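Local atomic coordinates of osmotically inducible lipoprotein OsmE (Pseudomonas aeruginosa PAO1, PDB entry 4DM5), a protein that is of unknown function but, as a putative osmotically inducible lipoprotein with a BamE-like domain, probably works at the cell envelope. Residues Pro19-Val24 / Tyr56-Asp61; Met28-Val33 / Pro50-Ser55. All blocks are in the same frame, centred on the assembly; numbering follows the deposited sequence.

Interaction 1. Residues Pro19-Val24 / Tyr56-Asp61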
loop_
_atom_site.group_PDB
_atom_site.type_symbol
_atom_site.label_atom_id
_atom_site.label_comp_id
_atom_site.label_asym_id
_atom_site.label_seq_id
_atom_site.Cartn_x
_atom_site.Cartn_y
_atom_site.Cartn_z
ATOM N N PRO A 19 -8.631 7.076 -3.203
ATOM C CA PRO A 19 -7.468 7.504 -3.983
ATOM C C PRO A 19 -6.291 6.511 -4.005
ATOM O O PRO A 19 -5.688 6.310 -5.092
ATOM C CB PRO A 19 -7.006 8.835 -3.328
ATOM C CG PRO A 19 -8.314 9.337 -2.779
ATOM C CD PRO A 19 -9.121 8.112 -2.290
ATOM N N LEU A 20 -6.013 5.848 -2.857
ATOM C CA LEU A 20 -4.961 4.869 -2.873
ATOM C C LEU A 20 -5.176 3.703 -3.826
ATOM O O LEU A 20 -4.228 3.070 -4.344
ATOM C CB LEU A 20 -4.730 4.298 -1.496
ATOM C CG LEU A 20 -3.935 5.352 -0.672
ATOM C CD1 LEU A 20 -4.131 4.941 0.810
ATOM C CD2 LEU A 20 -2.404 5.485 -1.040
ATOM N N VAL A 21 -6.448 3.386 -4.037
ATOM C CA VAL A 21 -6.856 2.251 -4.872
ATOM C C VAL A 21 -7.012 2.757 -6.282
ATOM O O VAL A 21 -6.547 2.064 -7.228
ATOM C CB VAL A 21 -8.211 1.730 -4.367
ATOM C CG1 VAL A 21 -8.727 0.607 -5.296
ATOM C CG2 VAL A 21 -8.003 1.198 -2.991
ATOM N N LYS A 22 -7.688 3.879 -6.526
ATOM C CA LYS A 22 -7.998 4.272 -7.838
ATOM C C LYS A 22 -6.821 4.933 -8.577
ATOM O O LYS A 22 -6.696 4.798 -9.838
ATOM C CB LYS A 22 -9.152 5.251 -7.744
ATOM C CG LYS A 22 -9.744 5.537 -9.142
ATOM C CD LYS A 22 -11.040 6.257 -8.892
ATOM C CE LYS A 22 -10.740 7.678 -8.488
ATOM N NZ LYS A 22 -10.714 8.574 -9.692
ATOM N N ASP A 23 -5.957 5.637 -7.800
ATOM C CA ASP A 23 -5.057 6.560 -8.514
ATOM C C ASP A 23 -3.581 6.192 -8.427
ATOM O O ASP A 23 -2.761 6.808 -9.170
ATOM C CB ASP A 23 -5.161 7.941 -7.940
ATOM C CG ASP A 23 -6.559 8.506 -8.123
ATOM O OD1 ASP A 23 -7.242 8.237 -9.156
ATOM O OD2 ASP A 23 -6.951 9.257 -7.194
ATOM N N VAL A 24 -3.201 5.277 -7.539
ATOM C CA VAL A 24 -1.775 4.910 -7.418
ATOM C C VAL A 24 -1.388 3.987 -8.538
ATOM O O VAL A 24 -2.062 2.935 -8.712
ATOM C CB VAL A 24 -1.466 4.295 -6.051
ATOM C CG1 VAL A 24 -0.062 3.633 -5.972
ATOM C CG2 VAL A 24 -1.614 5.330 -4.966
ATOM N N TYR A 56 -1.554 1.556 5.329
ATOM C CA TYR A 56 -2.729 2.454 5.532
ATOM C C TYR A 56 -3.888 1.684 6.065
ATOM O O TYR A 56 -3.894 0.392 6.014
ATOM C CB TYR A 56 -3.186 3.044 4.194
ATOM C CG TYR A 56 -2.059 3.705 3.396
ATOM C CD1 TYR A 56 -1.862 5.071 3.547
ATOM C CD2 TYR A 56 -1.263 3.004 2.542
ATOM C CE1 TYR A 56 -0.860 5.725 2.819
ATOM C CE2 TYR A 56 -0.220 3.600 1.774
ATOM C CZ TYR A 56 -0.060 5.003 1.919
ATOM O OH TYR A 56 0.875 5.669 1.197
ATOM N N ILE A 57 -4.832 2.429 6.642
ATOM C CA ILE A 57 -6.120 1.804 6.922
ATOM C C ILE A 57 -7.102 2.632 6.087
ATOM O O ILE A 57 -7.290 3.833 6.301
ATOM C CB ILE A 57 -6.478 1.937 8.431
ATOM C CG1 ILE A 57 -5.454 1.171 9.269
ATOM C CG2 ILE A 57 -7.951 1.505 8.589
ATOM C CD1 ILE A 57 -5.463 -0.337 9.158
ATOM N N LEU A 58 -7.785 1.967 5.167
ATOM C CA LEU A 58 -8.845 2.657 4.409
ATOM C C LEU A 58 -10.084 2.672 5.266
ATOM O O LEU A 58 -10.350 1.648 6.006
ATOM C CB LEU A 58 -9.131 1.873 3.138
ATOM C CG LEU A 58 -7.974 1.594 2.158
ATOM C CD1 LEU A 58 -8.455 0.706 1.023
ATOM C CD2 LEU A 58 -7.302 2.885 1.728
ATOM N N ASN A 59 -10.807 3.785 5.213
ATOM C CA ASN A 59 -12.016 3.901 6.044
ATOM C C ASN A 59 -13.101 4.443 5.129
ATOM O O ASN A 59 -13.066 5.627 4.700
ATOM C CB ASN A 59 -11.712 4.867 7.205
ATOM C CG ASN A 59 -12.781 4.862 8.260
ATOM O OD1 ASN A 59 -13.764 4.130 8.192
ATOM N ND2 ASN A 59 -12.561 5.664 9.280
ATOM N N LYS A 60 -14.095 3.618 4.842
ATOM C CA LYS A 60 -15.111 4.032 3.901
ATOM C C LYS A 60 -16.403 3.382 4.341
ATOM O O LYS A 60 -16.475 2.154 4.489
ATOM C CB LYS A 60 -14.779 3.566 2.472
ATOM C CG LYS A 60 -15.846 3.993 1.447
ATOM C CD LYS A 60 -16.020 5.498 1.325
ATOM C CE LYS A 60 -16.926 5.776 0.132
ATOM N NZ LYS A 60 -17.109 7.241 0.054
ATOM N N ASP A 61 -17.423 4.227 4.575
ATOM C CA ASP A 61 -18.791 3.683 4.804
ATOM C C ASP A 61 -18.807 2.733 6.028
ATOM O O ASP A 61 -19.565 1.679 5.976
ATOM C CB ASP A 61 -19.296 2.953 3.591
ATOM C CG ASP A 61 -19.566 3.920 2.359
ATOM O OD1 ASP A 61 -19.607 5.152 2.624
ATOM O OD2 ASP A 61 -19.774 3.392 1.276
#
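Tyr56 meets the short helix 19-22 through the flat face of its ring, on which the forked end of Leu20 rests. The leucine methyl CD1 stands 3.6 Å from the ring centroid, only 17° off the normal, which makes this a CH-pi contact. That methyl sits toward the CB side of the ring, with Tyr56 CG its nearest atom at 3.5 Å. The other methyl, Leu20 CD2, reaches along to the phenol end and lies 3.8 Å from Tyr56 CZ, so the two branches cover the ring lengthwise. The leucine side chain runs roughly perpendicular to that of the tyrosine. With CG of Tyr56 anti to its carbonyl carbon (chi1 -52°) and the ring turned to chi2 -94°, the ring presents a face to Leu20. The phenol oxygen is hydrogen-bonded to Asn54 ND2, a tie that probably limits the rotation of the ring.

The CB of Ile57 points away from the helix. Leu58 turns back toward it and places one methyl against each of two consecutive helix residues. Its CD2 packs on Leu20 CD1 at 3.9 Å, so Leu20 CD1 touches both the Tyr56 face and Leu58. Its CD1 meets Val21 CG2 at 4.1 Å, a looser contact.

The contact is wholly apolar and largely buried: Leu20 fits between Tyr56 and Leu58, two residues apart on one side of strand 52-60. Phe67 of the adjoining strand 63-71 touches both Val21 and Leu58, Phe15 of helix 12-15 adds to the packing on Leu58, and Val33 of helix 30-37 lies against Tyr56. The contact thus lays helix 19-22 on one face of the antiparallel sheet.

Interaction 2. Residues Met28-Val33 / Pro50-Ser55; sequences MSQQEV and PGSCNS
Gln30, in the first turn of helix 30-37, brings the amide at the end of its side chain up to Ser52 of strand 52-60. From CB, CG lies anti to the carbonyl carbon (chi1 -73°), and the chain then runs on extended (chi2 166°) through CG to CD. No atom before the amide meets the 50-55 segment; the side chain also touches Phe71 of strand 63-71. At the tip NE2 comes 3.5 Å from Ser52 OG, and the two are linked through water 1. The amide gives that water a weak bond from NE2, 3.3 Å long. Ser52 OG grips the same water at 2.6 Å, and Asn54 OD1 accepts from it at 3.0 Å, so three side chains converge on one water.

At the other end of the Asn54 amide, ND2 donates to water 2 at 2.8 Å, and that water donates to the backbone O of Gln30 at 2.9 Å. Both waters therefore bridge helix to strand. With Tyr56 OH as the second partner of ND2, both ends of the amide are engaged and its rotation is probably fixed. Beside this polar network, Val33 CG1 packs 4.1 Å from Asn54 ND2, the two side chains passing alongside each other and running opposite ways.

Ser29 is the N-cap of the helix, its OG accepting from Glu32 N. Helix 30-37 thus rests on the sheet partly through water: Phe71 also lies against Ser52 and Asn54, Val77 of strand 77-81 touches Val33, and Cys53, pointing away from the helix, forms the disulfide to Cys85 of helix 85-94.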
loop_
_atom_site.group_PDB
_atom_site.type_symbol
_atom_site.label_atom_id
_atom_site.label_comp_id
_atom_site.label_asym_id
_atom_site.label_seq_id
_atom_site.Cartn_x
_atom_site.Cartn_y
_atom_site.Cartn_z
HETATM N N MSE A 28 5.164 4.967 -9.893
HETATM C CA MSE A 28 4.921 6.289 -9.216
HETATM C C MSE A 28 5.976 6.479 -8.126
HETATM O O MSE A 28 6.383 5.552 -7.417
HETATM C CB MSE A 28 3.496 6.303 -8.645
HETATM C CG MSE A 28 3.040 7.582 -7.894
HETATM SE SE MSE A 28 1.073 7.568 -7.549
HETATM C CE MSE A 28 0.553 8.132 -9.347
ATOM N N SER A 29 6.411 7.714 -7.932
ATOM C CA SER A 29 7.332 8.094 -6.905
ATOM C C SER A 29 6.687 8.163 -5.530
ATOM O O SER A 29 5.478 8.207 -5.387
ATOM C CB SER A 29 7.923 9.511 -7.169
ATOM O OG SER A 29 6.919 10.449 -7.018
ATOM N N GLN A 30 7.561 8.005 -4.537
ATOM C CA GLN A 30 7.108 8.134 -3.161
ATOM C C GLN A 30 6.387 9.414 -2.850
ATOM O O GLN A 30 5.308 9.481 -2.196
ATOM C CB GLN A 30 8.328 7.954 -2.231
ATOM C CG GLN A 30 8.817 6.486 -2.143
ATOM C CD GLN A 30 10.202 6.334 -1.526
ATOM O OE1 GLN A 30 11.215 6.773 -2.058
ATOM N NE2 GLN A 30 10.234 5.705 -0.374
ATOM N N GLN A 31 6.860 10.546 -3.430
ATOM C CA GLN A 31 6.174 11.777 -3.139
ATOM C C GLN A 31 4.782 11.900 -3.768
ATOM O O GLN A 31 3.874 12.426 -3.203
ATOM C CB GLN A 31 7.080 12.962 -3.656
ATOM C CG GLN A 31 8.101 13.439 -2.684
ATOM C CD GLN A 31 8.758 14.660 -3.207
ATOM O OE1 GLN A 31 8.083 15.650 -3.560
ATOM N NE2 GLN A 31 10.059 14.613 -3.302
ATOM N N GLU A 32 4.579 11.319 -4.947
ATOM C CA GLU A 32 3.270 11.335 -5.560
ATOM C C GLU A 32 2.269 10.451 -4.768
ATOM O O GLU A 32 1.149 10.835 -4.484
ATOM C CB GLU A 32 3.374 10.818 -6.953
ATOM C CG GLU A 32 2.017 11.038 -7.596
ATOM C CD GLU A 32 2.030 11.328 -9.068
ATOM O OE1 GLU A 32 2.932 10.878 -9.844
ATOM O OE2 GLU A 32 1.034 12.003 -9.452
ATOM N N VAL A 33 2.777 9.296 -4.291
ATOM C CA VAL A 33 1.895 8.533 -3.481
ATOM C C VAL A 33 1.524 9.273 -2.189
ATOM O O VAL A 33 0.360 9.190 -1.773
ATOM C CB VAL A 33 2.549 7.191 -3.153
ATOM C CG1 VAL A 33 1.764 6.394 -2.081
ATOM C CG2 VAL A 33 2.700 6.360 -4.430
ATOM N N PRO A 50 14.652 -5.233 -1.891
ATOM C CA PRO A 50 14.979 -3.809 -1.732
ATOM C C PRO A 50 13.661 -2.983 -1.768
ATOM O O PRO A 50 12.655 -3.378 -2.415
ATOM C CB PRO A 50 15.848 -3.525 -2.979
ATOM C CG PRO A 50 16.668 -4.789 -3.055
ATOM C CD PRO A 50 15.649 -5.895 -2.766
ATOM N N GLY A 51 13.690 -1.852 -1.084
ATOM C CA GLY A 51 12.626 -0.840 -1.221
ATOM C C GLY A 51 11.879 -0.758 0.107
ATOM O O GLY A 51 12.362 -1.281 1.148
ATOM N N SER A 52 10.689 -0.205 0.105
ATOM C CA SER A 52 10.058 0.189 1.287
ATOM C C SER A 52 8.540 0.018 1.096
ATOM O O SER A 52 8.085 -0.348 0.027
ATOM C CB SER A 52 10.276 1.610 1.589
ATOM O OG SER A 52 9.801 2.340 0.515
ATOM N N CYS A 53 7.848 0.136 2.184
ATOM C CA CYS A 53 6.383 -0.170 2.129
ATOM C C CYS A 53 5.658 0.866 3.015
ATOM O O CYS A 53 6.052 1.164 4.130
ATOM C CB CYS A 53 6.162 -1.585 2.635
ATOM S SG CYS A 53 4.452 -2.138 2.415
ATOM N N ASN A 54 4.513 1.365 2.524
ATOM C CA ASN A 54 3.650 2.220 3.332
ATOM C C ASN A 54 2.374 1.500 3.704
ATOM O O ASN A 54 1.737 0.847 2.824
ATOM C CB ASN A 54 3.156 3.411 2.462
ATOM C CG ASN A 54 4.242 4.456 2.058
ATOM O OD1 ASN A 54 5.360 4.354 2.533
ATOM N ND2 ASN A 54 3.879 5.434 1.241
ATOM N N SER A 55 2.022 1.600 4.973
ATOM C CA SER A 55 0.770 0.858 5.432
ATOM C C SER A 55 -0.291 1.897 5.650
ATOM O O SER A 55 -0.037 2.994 6.236
ATOM C CB SER A 55 0.946 0.148 6.760
ATOM O OG SER A 55 1.734 -1.003 6.654
HETATM O O HOH W 1 8.151 4.045 1.615
HETATM O O HOH W 2 5.375 7.354 -0.172
#

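How the interactions relate
Interactions 1 and 2 set two successive helices, 19-22 and 30-37, against successive halves of one strand, 52-60, and their centres are about 15 Å apart. Their character differs: the first is an apolar contact, whereas the second relies largely on bridging waters. They join where Tyr56 OH packs on Val33 CG1 at 3.5 Å, the tyrosine belonging to the first and the valine to the second. Segments 19-24 and 28-33 also touch, with Val24 CG1 4.2 Å from Val33 CG2. The amide of Asn54 and the ring of Tyr56 stand next to each other on strand 52-60, where the two contacts meet. Together the contacts place both helices on one side of the sheet in this BamE-family domain.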